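Local coordinates for protein chitinase (Chromobacterium violaceum, PDB 4TXG) that probably binds chitin and hydrolyses its O-glycosidic bonds, as a family 18 glycoside hydrolase with a TIM-barrel catalytic domain, at residues G474-W479 with W567-G572; R466-V471 with K574-T579. All blocks are in the same frame, centred on the assembly; numbering follows the deposited sequence.

Contact 1: G474-W479 with W567-G572; sequences GSNGLW and WLWNAG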
ATOM      1  N   GLY A 474     -23.173  14.024  13.531  1.00 17.40           N
ATOM      2  CA  GLY A 474     -21.780  14.409  13.648  1.00 18.37           C
ATOM      3  C   GLY A 474     -21.544  15.785  14.248  1.00 17.52           C
ATOM      4  O   GLY A 474     -22.441  16.393  14.838  1.00 17.46           O
ATOM      5  N   SER A 475     -20.315  16.268  14.093  1.00 16.64           N
ATOM      6  CA  SER A 475     -19.908  17.580  14.587  1.00 19.99           C
ATOM      7  C   SER A 475     -19.140  18.295  13.479  1.00 19.63           C
ATOM      8  O   SER A 475     -18.039  17.883  13.118  1.00 19.09           O
ATOM      9  CB  SER A 475     -19.052  17.440  15.845  1.00 25.54           C
ATOM     10  OG  SER A 475     -18.738  18.710  16.393  1.00 32.05           O
ATOM     11  N   ASN A 476     -19.728  19.360  12.933  1.00 16.21           N
ATOM     12  CA  ASN A 476     -19.266  19.911  11.659  1.00 12.27           C
ATOM     13  C   ASN A 476     -19.096  18.795  10.621  1.00 11.48           C
ATOM     14  O   ASN A 476     -18.128  18.770   9.859  1.00 12.01           O
ATOM     15  CB  ASN A 476     -17.958  20.698  11.837  1.00 15.84           C
ATOM     16  CG  ASN A 476     -18.180  22.062  12.476  1.00 24.78           C
ATOM     17  OD1 ASN A 476     -19.306  22.546  12.548  1.00 26.81           O
ATOM     18  ND2 ASN A 476     -17.105  22.694  12.924  1.00 35.19           N
ATOM     19  N   GLY A 477     -20.057  17.870  10.603  1.00 13.23           N
ATOM     20  CA  GLY A 477     -20.057  16.767   9.656  1.00 12.63           C
ATOM     21  C   GLY A 477     -19.259  15.539  10.067  1.00 14.44           C
ATOM     22  O   GLY A 477     -19.509  14.435   9.569  1.00 12.51           O
ATOM     23  N   LEU A 478     -18.290  15.718  10.957  1.00 11.02           N
ATOM     24  CA  LEU A 478     -17.395  14.619  11.328  1.00 13.70           C
ATOM     25  C   LEU A 478     -18.144  13.514  12.063  1.00 13.53           C
ATOM     26  O   LEU A 478     -18.788  13.770  13.074  1.00 12.20           O
ATOM     27  CB  LEU A 478     -16.242  15.122  12.201  1.00 10.62           C
ATOM     28  CG  LEU A 478     -15.233  14.054  12.632  1.00  9.40           C
ATOM     29  CD1 LEU A 478     -14.424  13.566  11.426  1.00 13.12           C
ATOM     30  CD2 LEU A 478     -14.306  14.610  13.709  1.00 12.44           C
ATOM     31  N   TRP A 479     -18.030  12.293  11.542  1.00 11.17           N
ATOM     32  CA  TRP A 479     -18.713  11.107  12.066  1.00 11.76           C
ATOM     33  C   TRP A 479     -20.226  11.248  11.959  1.00 14.67           C
ATOM     34  O   TRP A 479     -20.979  10.616  12.705  1.00 13.32           O
ATOM     35  CB  TRP A 479     -18.305  10.803  13.518  1.00 12.10           C
ATOM     36  CG  TRP A 479     -16.813  10.640  13.731  1.00 12.17           C
ATOM     37  CD1 TRP A 479     -16.076  11.179  14.751  1.00 12.75           C
ATOM     38  CD2 TRP A 479     -15.882   9.906  12.912  1.00 11.16           C
ATOM     39  NE1 TRP A 479     -14.756  10.825  14.621  1.00 12.17           N
ATOM     40  CE2 TRP A 479     -14.609  10.039  13.505  1.00  9.98           C
ATOM     41  CE3 TRP A 479     -16.000   9.146  11.738  1.00 10.40           C
ATOM     42  CZ2 TRP A 479     -13.465   9.451  12.968  1.00 11.36           C
ATOM     43  CZ3 TRP A 479     -14.852   8.558  11.206  1.00 11.19           C
ATOM     44  CH2 TRP A 479     -13.607   8.715  11.826  1.00 12.24           C
ATOM     45  N   TRP A 567     -10.616  19.059   7.175  1.00  8.35           N
ATOM     46  CA  TRP A 567     -11.723  18.952   6.251  1.00  8.73           C
ATOM     47  C   TRP A 567     -12.393  20.289   6.051  1.00  9.41           C
ATOM     48  O   TRP A 567     -12.137  21.255   6.777  1.00 10.50           O
ATOM     49  CB  TRP A 567     -12.754  17.928   6.724  1.00 10.07           C
ATOM     50  CG  TRP A 567     -13.566  18.271   7.957  1.00  9.88           C
ATOM     51  CD1 TRP A 567     -14.830  18.798   7.995  1.00  8.88           C
ATOM     52  CD2 TRP A 567     -13.194  18.035   9.322  1.00 10.19           C
ATOM     53  NE1 TRP A 567     -15.257  18.917   9.300  1.00 11.53           N
ATOM     54  CE2 TRP A 567     -14.270  18.439  10.136  1.00 11.25           C
ATOM     55  CE3 TRP A 567     -12.043  17.519   9.938  1.00 10.22           C
ATOM     56  CZ2 TRP A 567     -14.235  18.363  11.527  1.00 13.63           C
ATOM     57  CZ3 TRP A 567     -12.006  17.438  11.324  1.00  9.69           C
ATOM     58  CH2 TRP A 567     -13.095  17.854  12.103  1.00 11.77           C
ATOM     59  N   LEU A 568     -13.241  20.327   5.037  1.00  9.20           N
ATOM     60  CA  LEU A 568     -14.090  21.479   4.803  1.00  9.30           C
ATOM     61  C   LEU A 568     -15.513  21.114   5.163  1.00 10.54           C
ATOM     62  O   LEU A 568     -16.009  20.069   4.748  1.00 10.32           O
ATOM     63  CB  LEU A 568     -14.014  21.915   3.343  1.00  9.81           C
ATOM     64  CG  LEU A 568     -12.637  22.334   2.848  1.00 12.69           C
ATOM     65  CD1 LEU A 568     -12.716  22.636   1.364  1.00  9.79           C
ATOM     66  CD2 LEU A 568     -12.158  23.549   3.639  1.00 13.22           C
ATOM     67  N   TRP A 569     -16.161  21.979   5.928  1.00 10.05           N
ATOM     68  CA  TRP A 569     -17.571  21.810   6.239  1.00 10.72           C
ATOM     69  C   TRP A 569     -18.335  23.006   5.711  1.00 13.74           C
ATOM     70  O   TRP A 569     -18.066  24.146   6.093  1.00 14.00           O
ATOM     71  CB  TRP A 569     -17.775  21.642   7.748  1.00 11.02           C
ATOM     72  CG  TRP A 569     -19.204  21.613   8.195  1.00 13.67           C
ATOM     73  CD1 TRP A 569     -19.834  22.529   9.004  1.00 11.70           C
ATOM     74  CD2 TRP A 569     -20.187  20.623   7.870  1.00 10.96           C
ATOM     75  NE1 TRP A 569     -21.147  22.158   9.206  1.00 12.55           N
ATOM     76  CE2 TRP A 569     -21.389  20.986   8.519  1.00 11.59           C
ATOM     77  CE3 TRP A 569     -20.169  19.452   7.097  1.00 10.48           C
ATOM     78  CZ2 TRP A 569     -22.564  20.237   8.412  1.00 15.22           C
ATOM     79  CZ3 TRP A 569     -21.336  18.704   6.991  1.00 12.02           C
ATOM     80  CH2 TRP A 569     -22.515  19.097   7.649  1.00 14.30           C
ATOM     81  N   ASN A 570     -19.273  22.736   4.810  1.00 13.19           N
ATOM     82  CA  ASN A 570     -20.171  23.758   4.296  1.00 13.01           C
ATOM     83  C   ASN A 570     -21.543  23.560   4.926  1.00 12.59           C
ATOM     84  O   ASN A 570     -22.318  22.714   4.488  1.00 14.52           O
ATOM     85  CB  ASN A 570     -20.243  23.690   2.767  1.00 13.25           C
ATOM     86  CG  ASN A 570     -20.983  24.865   2.158  1.00 15.37           C
ATOM     87  OD1 ASN A 570     -22.035  25.280   2.647  1.00 15.05           O
ATOM     88  ND2 ASN A 570     -20.435  25.408   1.074  1.00 17.89           N
ATOM     89  N   ALA A 571     -21.829  24.331   5.971  1.00 12.67           N
ATOM     90  CA  ALA A 571     -23.056  24.152   6.746  1.00 13.13           C
ATOM     91  C   ALA A 571     -24.303  24.411   5.915  1.00 17.90           C
ATOM     92  O   ALA A 571     -25.342  23.782   6.128  1.00 18.73           O
ATOM     93  CB  ALA A 571     -23.043  25.063   7.964  1.00 15.64           C
ATOM     94  N   GLY A 572     -24.202  25.345   4.976  1.00 17.78           N
ATOM     95  CA  GLY A 572     -25.325  25.674   4.116  1.00 19.88           C
ATOM     96  C   GLY A 572     -25.733  24.517   3.219  1.00 21.21           C
ATOM     97  O   GLY A 572     -26.921  24.277   3.014  1.00 22.57           O
TER
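Asn476 and Gly477, the two central residues of a type I' beta turn running from Ser475 to Leu478, lie over the indole of Trp569, and Asn476 O also accepts a hydrogen bond from Trp567. Both tryptophans project from strand 565-570. The turn is closed by its own backbone in both directions, Ser475 N to Leu478 O and Leu478 N to Ser475 O, and it belongs to the long loop between strand 466-468 and helix 522-530 in the family 18 glycoside hydrolase domain.

The tight part begins with the backbone of the turn against Trp569. CG of Trp569 is anti to the backbone N (chi1 173°), and one face of the ring meets the turn, with Asn476 C 3.5 Å above its plane. Asn476 CA stands 3.7 Å from the centroid of the five-membered ring, almost on its normal. Gly477 CA lies 3.9 Å from the centroid of the six-membered ring, so two CH-pi contacts share this face. Gly477 has positive phi, and its CA comes within 3.5 Å of Trp569 CZ3, which sets the ring close against the backbone. On the same buried side, Trp567 NE1 donates to Asn476 O at 2.9 Å, with 142° at the hydrogen and the acceptor tilted somewhat out of the indole plane. Leu478 crosses Trp567 at about a right angle, CD2 lying 3.8 Å from CH2.

Towards the exposed Ser475 the contact thins out. Ser475 turns its CB away and offers little more than its carbonyl O, 4.2 Å from Trp567 CZ2. The side chain of the partly exposed Asn476 has its amide plane 24° from the Trp569 ring. Its OD1 is 3.6 Å from Trp569 CD1, while its ND2 is hydrogen-bonded to Asn558 OD1 on strand 556-560.

Contact 2: R466-V471 with K574-T579; sequences RGWKNV and KVFLST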
ATOM      1  N   ARG A 466     -12.285  13.258  -0.771  1.00  6.90           N
ATOM      2  CA  ARG A 466     -13.550  12.541  -0.940  1.00  8.36           C
ATOM      3  C   ARG A 466     -14.577  13.350  -0.166  1.00  8.99           C
ATOM      4  O   ARG A 466     -14.224  14.083   0.757  1.00  9.03           O
ATOM      5  CB  ARG A 466     -13.497  11.108  -0.407  1.00  8.49           C
ATOM      6  CG  ARG A 466     -12.455  10.199  -1.037  1.00 10.05           C
ATOM      7  CD  ARG A 466     -12.703   9.923  -2.508  1.00 15.30           C
ATOM      8  NE  ARG A 466     -11.981   8.720  -2.912  1.00 17.66           N
ATOM      9  CZ  ARG A 466     -11.835   8.326  -4.169  1.00 26.15           C
ATOM     10  NH1 ARG A 466     -12.359   9.048  -5.155  1.00 26.11           N
ATOM     11  NH2 ARG A 466     -11.165   7.214  -4.437  1.00 22.42           N
ATOM     12  N   GLY A 467     -15.846  13.233  -0.520  1.00  8.43           N
ATOM     13  CA  GLY A 467     -16.824  14.066   0.153  1.00  8.04           C
ATOM     14  C   GLY A 467     -18.265  13.633  -0.033  1.00  9.05           C
ATOM     15  O   GLY A 467     -18.594  12.929  -0.991  1.00  9.54           O
ATOM     16  N   TRP A 468     -19.104  14.089   0.895  1.00  9.42           N
ATOM     17  CA  TRP A 468     -20.537  13.794   0.950  1.00 10.67           C
ATOM     18  C   TRP A 468     -21.348  15.089   0.958  1.00  9.63           C
ATOM     19  O   TRP A 468     -20.856  16.124   1.402  1.00  9.76           O
ATOM     20  CB  TRP A 468     -20.902  13.019   2.219  1.00  9.13           C
ATOM     21  CG  TRP A 468     -20.256  11.683   2.461  1.00  9.16           C
ATOM     22  CD1 TRP A 468     -20.852  10.458   2.338  1.00 10.95           C
ATOM     23  CD2 TRP A 468     -18.922  11.431   2.938  1.00  9.83           C
ATOM     24  NE1 TRP A 468     -19.968   9.460   2.687  1.00  8.49           N
ATOM     25  CE2 TRP A 468     -18.776  10.031   3.057  1.00  8.11           C
ATOM     26  CE3 TRP A 468     -17.832  12.252   3.263  1.00  8.00           C
ATOM     27  CZ2 TRP A 468     -17.592   9.433   3.484  1.00  9.58           C
ATOM     28  CZ3 TRP A 468     -16.650  11.657   3.686  1.00 10.08           C
ATOM     29  CH2 TRP A 468     -16.536  10.257   3.784  1.00 10.68           C
ATOM     30  N   LYS A 469     -22.599  15.014   0.503  1.00 10.11           N
ATOM     31  CA  LYS A 469     -23.543  16.118   0.667  1.00 10.67           C
ATOM     32  C   LYS A 469     -24.691  15.627   1.529  1.00 11.59           C
ATOM     33  O   LYS A 469     -24.790  14.426   1.795  1.00 10.87           O
ATOM     34  CB  LYS A 469     -24.049  16.634  -0.687  1.00 11.85           C
ATOM     35  CG  LYS A 469     -24.838  15.634  -1.524  1.00 13.74           C
ATOM     36  CD  LYS A 469     -25.265  16.289  -2.842  1.00 18.90           C
ATOM     37  CE  LYS A 469     -25.807  15.282  -3.852  1.00 20.79           C
ATOM     38  NZ  LYS A 469     -27.226  14.940  -3.580  1.00 25.71           N
ATOM     39  N   ASN A 470     -25.539  16.556   1.970  1.00 11.95           N
ATOM     40  CA  ASN A 470     -26.698  16.228   2.792  1.00 12.03           C
ATOM     41  C   ASN A 470     -26.310  15.397   4.007  1.00 12.53           C
ATOM     42  O   ASN A 470     -26.952  14.382   4.318  1.00 13.69           O
ATOM     43  CB  ASN A 470     -27.749  15.497   1.960  1.00 12.40           C
ATOM     44  CG  ASN A 470     -28.212  16.317   0.788  1.00 17.09           C
ATOM     45  OD1 ASN A 470     -28.366  17.531   0.901  1.00 15.30           O
ATOM     46  ND2 ASN A 470     -28.410  15.671  -0.353  1.00 20.40           N
ATOM     47  N   VAL A 471     -25.235  15.822   4.670  1.00 11.35           N
ATOM     48  CA  VAL A 471     -24.730  15.156   5.869  1.00 11.09           C
ATOM     49  C   VAL A 471     -25.549  15.529   7.106  1.00 12.07           C
ATOM     50  O   VAL A 471     -25.792  16.708   7.359  1.00 13.95           O
ATOM     51  CB  VAL A 471     -23.257  15.532   6.136  1.00 11.14           C
ATOM     52  CG1 VAL A 471     -22.779  14.940   7.465  1.00 10.84           C
ATOM     53  CG2 VAL A 471     -22.361  15.087   4.976  1.00 10.04           C
ATOM     54  N   LYS A 574     -24.587  21.376   3.801  1.00 14.33           N
ATOM     55  CA  LYS A 574     -24.296  20.180   4.584  1.00 12.01           C
ATOM     56  C   LYS A 574     -23.301  19.293   3.837  1.00 14.57           C
ATOM     57  O   LYS A 574     -23.485  18.081   3.732  1.00 11.07           O
ATOM     58  CB  LYS A 574     -25.581  19.415   4.914  1.00 13.81           C
ATOM     59  CG  LYS A 574     -26.566  20.199   5.798  1.00 16.48           C
ATOM     60  CD  LYS A 574     -26.022  20.351   7.216  1.00 25.22           C
ATOM     61  CE  LYS A 574     -27.064  20.915   8.172  1.00 34.29           C
ATOM     62  NZ  LYS A 574     -27.263  22.367   7.930  1.00 35.53           N
ATOM     63  N   VAL A 575     -22.244  19.917   3.318  1.00 11.81           N
ATOM     64  CA  VAL A 575     -21.206  19.210   2.565  1.00 11.00           C
ATOM     65  C   VAL A 575     -19.926  19.077   3.395  1.00 10.66           C
ATOM     66  O   VAL A 575     -19.434  20.050   3.958  1.00 11.80           O
ATOM     67  CB  VAL A 575     -20.882  19.921   1.224  1.00 10.59           C
ATOM     68  CG1 VAL A 575     -19.541  19.414   0.630  1.00 10.02           C
ATOM     69  CG2 VAL A 575     -22.014  19.728   0.234  1.00 12.94           C
ATOM     70  N   PHE A 576     -19.426  17.847   3.483  1.00  9.72           N
ATOM     71  CA  PHE A 576     -18.180  17.506   4.171  1.00 11.17           C
ATOM     72  C   PHE A 576     -17.179  17.043   3.123  1.00  9.72           C
ATOM     73  O   PHE A 576     -17.435  16.056   2.432  1.00  8.98           O
ATOM     74  CB  PHE A 576     -18.441  16.393   5.206  1.00  9.86           C
ATOM     75  CG  PHE A 576     -17.215  15.914   5.961  1.00 10.12           C
ATOM     76  CD1 PHE A 576     -16.297  15.046   5.377  1.00  8.06           C
ATOM     77  CD2 PHE A 576     -17.033  16.268   7.292  1.00 10.64           C
ATOM     78  CE1 PHE A 576     -15.192  14.587   6.094  1.00  7.73           C
ATOM     79  CE2 PHE A 576     -15.937  15.796   8.013  1.00 10.10           C
ATOM     80  CZ  PHE A 576     -15.020  14.970   7.413  1.00  7.89           C
ATOM     81  N   LEU A 577     -16.050  17.737   3.000  1.00  8.52           N
ATOM     82  CA  LEU A 577     -14.994  17.305   2.086  1.00  8.54           C
ATOM     83  C   LEU A 577     -13.749  16.980   2.882  1.00  7.78           C
ATOM     84  O   LEU A 577     -13.191  17.856   3.530  1.00  8.20           O
ATOM     85  CB  LEU A 577     -14.678  18.386   1.041  1.00  8.80           C
ATOM     86  CG  LEU A 577     -15.810  18.755   0.083  1.00  9.38           C
ATOM     87  CD1 LEU A 577     -15.408  19.938  -0.781  1.00 11.95           C
ATOM     88  CD2 LEU A 577     -16.162  17.563  -0.785  1.00 11.30           C
ATOM     89  N   SER A 578     -13.318  15.720   2.854  1.00  7.40           N
ATOM     90  CA  SER A 578     -12.090  15.355   3.549  1.00  8.50           C
ATOM     91  C   SER A 578     -10.877  15.829   2.763  1.00  8.05           C
ATOM     92  O   SER A 578     -10.742  15.520   1.581  1.00  9.51           O
ATOM     93  CB  SER A 578     -12.011  13.838   3.760  1.00 10.63           C
ATOM     94  OG  SER A 578     -10.739  13.494   4.271  1.00  9.90           O
ATOM     95  N   THR A 579      -9.993  16.571   3.418  1.00  8.44           N
ATOM     96  CA  THR A 579      -8.841  17.134   2.729  1.00  6.99           C
ATOM     97  C   THR A 579      -7.520  16.648   3.325  1.00  9.91           C
ATOM     98  O   THR A 579      -7.490  15.883   4.291  1.00  9.01           O
ATOM     99  CB  THR A 579      -8.879  18.681   2.752  1.00 10.04           C
ATOM    100  OG1 THR A 579      -8.908  19.143   4.109  1.00 11.78           O
ATOM    101  CG2 THR A 579     -10.124  19.198   2.023  1.00 11.51           C
TER
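Trp468 and Phe576 form an antiparallel hydrogen-bonded pair: Trp468 N gives to Phe576 O at 3.0 Å, and Phe576 N returns a bond to Trp468 O at 3.1 Å. The same carbonyl of Trp468 also receives a CA-H...O contact from Val575 CA at 3.3 Å. Towards one end Ser578 N donates to Arg466 O at 2.8 Å. Beyond the other end of the ladder Val471 N donates to Lys574 O at 3.0 Å, 170° at the hydrogen; Asn470 N is similarly close to that oxygen, but its angle is too poor for a bond. Here Lys574 and Val575 both face Asn570, a G1 beta bulge.

The polar side chains find their partners outside the two segments. Arg466 NE forms a salt bridge with Asp398, Lys469 NZ another with Asp496, Asn470 ND2 donates to Asp496 OD2, Lys574 NZ to Ala571 O and Trp468 NE1 to Asn404 O, and Ser578 OG is hydrogen-bonded to Asn410 N. On one face of the sheet Trp468 and Phe576 lie side by side, pointing the same way, with CZ3 of Trp468 3.8 Å from CD1 of Phe576 and their planes at 66°.

The axes of 466-468 and 575-578 approach to 4.7 Å at 167°. Strand 466-468 is outermost in a four-stranded antiparallel sheet, 575-578 lies between it and 565-570, and Leu577 packs on Leu528 of helix 522-530.

In the fold
Both contacts meet on one four-stranded antiparallel sheet, their centres about 7 Å apart. Strand 565-570, which carries contact 1, is followed in the chain by strand 575-578 of contact 2 and lies beside it, with Asn570 N 2.8 Å from Val575 O. The stacked rings of Trp567 and Phe576 join the two contacts. Contact 2 is mostly buried and rests on a backbone ladder between two strands; contact 1 is only partly buried, and there a turn within a loop lies on indoles, with CH-pi contacts and one indole N-H to carbonyl bond. The area buried between the segments is also larger in contact 2, 445 Å² against 279 Å².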